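Local coordinates for THUMP domain-containing protein (Pyrococcus horikoshii, PDB 1VBK), which is of unknown function but, as a ThiI-like protein with a THUMP domain, probably binds RNA and ATP, at residues Ile71-Ala82 with Gly159-Gly170. Sequence-based numbering, arbitrary orientation.
Sequences IVSISPAMEVEA and GKAYIYTEKIKG
Strand 71-81 pairs antiparallel first with strand 168-169 and then with strand 160-164, their registers differing by one residue; Ile-74 exchanges two backbone bonds with Ile-168, and Met-78 and Val-80 do so with Ile-163 and Ala-161. Where the ladders part, Ser-75 OG, beside its own backbone N (chi1 -71°), donates in the carbonyl plane to a lone pair of Glu-166 O, 2.8 Å away. The same hydroxyl lies over one face of the Tyr-164 ring, offset toward the rim, while Ser-75 CB makes a CH-pi contact 4.1 Å from the ring centroid. Arg-7 of strand 3-8 also binds Ser-75 OG. A water links Pro-76 O to Thr-165 N. Further along, Glu-79 runs beside Tyr-162, Glu-79 CG 3.6 Å from Tyr-162 CE1, and a second water joins Glu-79 OE1 to Tyr-162 OH. Lys-160, bent at chi2 (-66°), puts its NZ 2.6 Å from Glu-81 OE2 in a salt bridge and reaches Glu-79 OE2 through another water. A methionine in place of Lys-160 would probably leave Glu-81 without its salt-bridge partner and Glu-79 without the nearby positive charge. The pairing is consistent with a sheet shared by the ferredoxin-like and THUMP regions: hydroxyl and water satisfy backbone polar atoms where the ladders part, and a salt bridge closes the Glu-81 end.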
loop_
_atom_site.group_PDB
_atom_site.type_symbol
_atom_site.label_atom_id
_atom_site.label_comp_id
_atom_site.label_asym_id
_atom_site.label_seq_id
_atom_site.Cartn_x
_atom_site.Cartn_y
_atom_site.Cartn_z
ATOM N N ILE A 71 -5.484 16.305 15.058
ATOM C CA ILE A 71 -6.165 17.008 16.140
ATOM C C ILE A 71 -6.188 18.499 15.843
ATOM O O ILE A 71 -5.141 19.105 15.586
ATOM C CB ILE A 71 -5.446 16.776 17.492
ATOM C CG1 ILE A 71 -5.558 15.302 17.893
ATOM C CG2 ILE A 71 -6.059 17.663 18.578
ATOM C CD1 ILE A 71 -4.798 14.962 19.178
ATOM N N VAL A 72 -7.386 19.082 15.857
ATOM C CA VAL A 72 -7.548 20.511 15.599
ATOM C C VAL A 72 -7.331 21.311 16.883
ATOM O O VAL A 72 -6.632 22.325 16.877
ATOM C CB VAL A 72 -8.943 20.820 15.015
ATOM C CG1 VAL A 72 -9.116 22.324 14.846
ATOM C CG2 VAL A 72 -9.099 20.124 13.665
ATOM N N SER A 73 -7.928 20.864 17.984
ATOM C CA SER A 73 -7.733 21.550 19.260
ATOM C C SER A 73 -7.929 20.618 20.446
ATOM O O SER A 73 -8.616 19.596 20.352
ATOM C CB SER A 73 -8.644 22.780 19.388
ATOM O OG SER A 73 -10.011 22.434 19.474
ATOM N N ILE A 74 -7.315 20.994 21.563
ATOM C CA ILE A 74 -7.344 20.211 22.788
ATOM C C ILE A 74 -7.762 21.066 23.989
ATOM O O ILE A 74 -7.259 22.172 24.167
ATOM C CB ILE A 74 -5.933 19.646 23.056
ATOM C CG1 ILE A 74 -5.441 18.903 21.815
ATOM C CG2 ILE A 74 -5.939 18.729 24.268
ATOM C CD1 ILE A 74 -3.970 18.585 21.843
ATOM N N SER A 75 -8.667 20.545 24.818
ATOM C CA SER A 75 -9.114 21.284 25.999
ATOM C C SER A 75 -9.184 20.476 27.290
ATOM O O SER A 75 -10.043 19.607 27.435
ATOM C CB SER A 75 -10.508 21.896 25.778
ATOM O OG SER A 75 -10.492 22.981 24.865
ATOM N N PRO A 76 -8.268 20.737 28.235
ATOM C CA PRO A 76 -8.322 20.004 29.507
ATOM C C PRO A 76 -9.658 20.507 30.057
ATOM O O PRO A 76 -9.980 21.678 29.872
ATOM C CB PRO A 76 -7.152 20.593 30.296
ATOM C CG PRO A 76 -6.194 21.019 29.228
ATOM C CD PRO A 76 -7.095 21.624 28.181
ATOM N N ALA A 77 -10.440 19.663 30.715
ATOM C CA ALA A 77 -11.727 20.130 31.207
ATOM C C ALA A 77 -12.259 19.373 32.412
ATOM O O ALA A 77 -11.756 18.308 32.762
ATOM C CB ALA A 77 -12.758 20.065 30.077
ATOM N N MET A 78 -13.282 19.950 33.037
ATOM C CA MET A 78 -13.943 19.333 34.179
ATOM C C MET A 78 -15.271 18.787 33.685
ATOM O O MET A 78 -16.055 19.513 33.067
ATOM C CB MET A 78 -14.214 20.351 35.287
ATOM C CG MET A 78 -12.985 20.835 36.025
ATOM S SD MET A 78 -13.432 21.974 37.352
ATOM C CE MET A 78 -13.516 20.862 38.767
ATOM N N GLU A 79 -15.516 17.509 33.949
ATOM C CA GLU A 79 -16.766 16.869 33.553
ATOM C C GLU A 79 -17.700 16.846 34.757
ATOM O O GLU A 79 -17.300 16.452 35.850
ATOM C CB GLU A 79 -16.512 15.433 33.094
ATOM C CG GLU A 79 -17.788 14.652 32.805
ATOM C CD GLU A 79 -17.547 13.157 32.747
ATOM O OE1 GLU A 79 -16.665 12.727 31.977
ATOM O OE2 GLU A 79 -18.238 12.416 33.473
ATOM N N VAL A 80 -18.942 17.269 34.555
ATOM C CA VAL A 80 -19.930 17.285 35.627
ATOM C C VAL A 80 -21.314 16.960 35.066
ATOM O O VAL A 80 -21.529 17.009 33.855
ATOM C CB VAL A 80 -20.010 18.674 36.314
ATOM C CG1 VAL A 80 -18.651 19.059 36.900
ATOM C CG2 VAL A 80 -20.466 19.731 35.305
ATOM N N GLU A 81 -22.242 16.614 35.951
ATOM C CA GLU A 81 -23.608 16.325 35.542
ATOM C C GLU A 81 -24.136 17.602 34.900
ATOM O O GLU A 81 -23.887 18.699 35.402
ATOM C CB GLU A 81 -24.457 15.962 36.765
ATOM C CG GLU A 81 -24.160 14.582 37.328
ATOM C CD GLU A 81 -24.809 13.473 36.516
ATOM O OE1 GLU A 81 -26.054 13.353 36.567
ATOM O OE2 GLU A 81 -24.081 12.728 35.824
ATOM N N ALA A 82 -24.859 17.465 33.795
ATOM C CA ALA A 82 -25.381 18.630 33.092
ATOM C C ALA A 82 -26.652 19.222 33.700
ATOM O O ALA A 82 -27.758 18.941 33.244
ATOM C CB ALA A 82 -25.617 18.285 31.625
ATOM N N GLY A 159 -26.039 14.161 28.747
ATOM C CA GLY A 159 -26.170 14.397 30.178
ATOM C C GLY A 159 -24.945 14.850 30.955
ATOM O O GLY A 159 -25.008 15.002 32.179
ATOM N N LYS A 160 -23.829 15.058 30.263
ATOM C CA LYS A 160 -22.608 15.509 30.920
ATOM C C LYS A 160 -22.199 16.857 30.345
ATOM O O LYS A 160 -22.386 17.113 29.156
ATOM C CB LYS A 160 -21.458 14.521 30.687
ATOM C CG LYS A 160 -21.712 13.096 31.165
ATOM C CD LYS A 160 -21.832 13.017 32.674
ATOM C CE LYS A 160 -21.988 11.573 33.126
ATOM N NZ LYS A 160 -22.172 11.477 34.597
ATOM N N ALA A 161 -21.651 17.717 31.197
ATOM C CA ALA A 161 -21.177 19.027 30.760
ATOM C C ALA A 161 -19.660 19.033 30.933
ATOM O O ALA A 161 -19.144 18.612 31.968
ATOM C CB ALA A 161 -21.806 20.138 31.606
ATOM N N TYR A 162 -18.954 19.501 29.912
ATOM C CA TYR A 162 -17.497 19.571 29.939
ATOM C C TYR A 162 -17.145 21.048 29.928
ATOM O O TYR A 162 -17.379 21.739 28.945
ATOM C CB TYR A 162 -16.928 18.864 28.709
ATOM C CG TYR A 162 -17.312 17.402 28.655
ATOM C CD1 TYR A 162 -16.582 16.444 29.358
ATOM C CD2 TYR A 162 -18.436 16.985 27.946
ATOM C CE1 TYR A 162 -16.965 15.100 29.357
ATOM C CE2 TYR A 162 -18.832 15.641 27.941
ATOM C CZ TYR A 162 -18.092 14.708 28.649
ATOM O OH TYR A 162 -18.482 13.387 28.660
ATOM N N ILE A 163 -16.578 21.518 31.031
ATOM C CA ILE A 163 -16.247 22.927 31.177
ATOM C C ILE A 163 -14.750 23.187 31.142
ATOM O O ILE A 163 -13.984 22.539 31.850
ATOM C CB ILE A 163 -16.855 23.445 32.487
ATOM C CG1 ILE A 163 -18.361 23.143 32.480
ATOM C CG2 ILE A 163 -16.584 24.931 32.654
ATOM C CD1 ILE A 163 -19.091 23.583 33.728
ATOM N N TYR A 164 -14.338 24.148 30.321
ATOM C CA TYR A 164 -12.924 24.455 30.177
ATOM C C TYR A 164 -12.616 25.946 30.011
ATOM O O TYR A 164 -13.495 26.741 29.684
ATOM C CB TYR A 164 -12.366 23.702 28.961
ATOM C CG TYR A 164 -12.996 24.119 27.640
ATOM C CD1 TYR A 164 -14.140 23.484 27.145
ATOM C CD2 TYR A 164 -12.445 25.156 26.888
ATOM C CE1 TYR A 164 -14.713 23.880 25.920
ATOM C CE2 TYR A 164 -13.003 25.555 25.682
ATOM C CZ TYR A 164 -14.129 24.919 25.201
ATOM O OH TYR A 164 -14.649 25.330 23.990
ATOM N N THR A 165 -11.358 26.312 30.241
ATOM C CA THR A 165 -10.912 27.694 30.054
ATOM C C THR A 165 -9.741 27.712 29.076
ATOM O O THR A 165 -9.349 28.775 28.592
ATOM C CB THR A 165 -10.445 28.355 31.369
ATOM O OG1 THR A 165 -9.452 27.538 31.993
ATOM C CG2 THR A 165 -11.616 28.559 32.314
ATOM N N GLU A 166 -9.194 26.531 28.780
ATOM C CA GLU A 166 -8.061 26.415 27.858
ATOM C C GLU A 166 -8.412 25.655 26.574
ATOM O O GLU A 166 -9.078 24.620 26.604
ATOM C CB GLU A 166 -6.881 25.727 28.554
ATOM C CG GLU A 166 -5.641 25.566 27.676
ATOM C CD GLU A 166 -4.404 25.123 28.455
ATOM O OE1 GLU A 166 -4.419 24.017 29.043
ATOM O OE2 GLU A 166 -3.412 25.887 28.478
ATOM N N LYS A 167 -7.951 26.186 25.450
ATOM C CA LYS A 167 -8.192 25.592 24.143
ATOM C C LYS A 167 -6.875 25.668 23.387
ATOM O O LYS A 167 -6.542 26.707 22.807
ATOM C CB LYS A 167 -9.273 26.384 23.412
ATOM C CG LYS A 167 -9.748 25.781 22.112
ATOM C CD LYS A 167 -10.959 26.556 21.620
ATOM C CE LYS A 167 -11.529 25.986 20.341
ATOM N NZ LYS A 167 -12.713 26.778 19.896
ATOM N N ILE A 168 -6.126 24.569 23.416
ATOM C CA ILE A 168 -4.820 24.483 22.773
ATOM C C ILE A 168 -4.929 24.076 21.313
ATOM O O ILE A 168 -5.554 23.070 20.982
ATOM C CB ILE A 168 -3.916 23.454 23.489
ATOM C CG1 ILE A 168 -3.885 23.741 24.991
ATOM C CG2 ILE A 168 -2.504 23.510 22.917
ATOM C CD1 ILE A 168 -3.133 22.694 25.795
ATOM N N LYS A 169 -4.302 24.859 20.444
ATOM C CA LYS A 169 -4.325 24.588 19.013
ATOM C C LYS A 169 -3.452 23.377 18.670
ATOM O O LYS A 169 -2.286 23.305 19.063
ATOM C CB LYS A 169 -3.838 25.830 18.255
ATOM C CG LYS A 169 -3.911 25.736 16.736
ATOM C CD LYS A 169 -3.460 27.050 16.094
ATOM C CE LYS A 169 -3.507 26.980 14.575
ATOM N NZ LYS A 169 -3.068 28.262 13.944
ATOM N N GLY A 170 -4.031 22.417 17.956
ATOM C CA GLY A 170 -3.284 21.240 17.561
ATOM C C GLY A 170 -2.581 21.534 16.250
ATOM O O GLY A 170 -2.589 22.672 15.785
HETATM O O HOH W 1 -5.347 23.271 14.632
HETATM O O HOH W 2 -9.343 24.236 30.719
HETATM O O HOH W 3 -17.273 11.377 29.978
HETATM O O HOH W 4 -20.120 13.289 35.566
#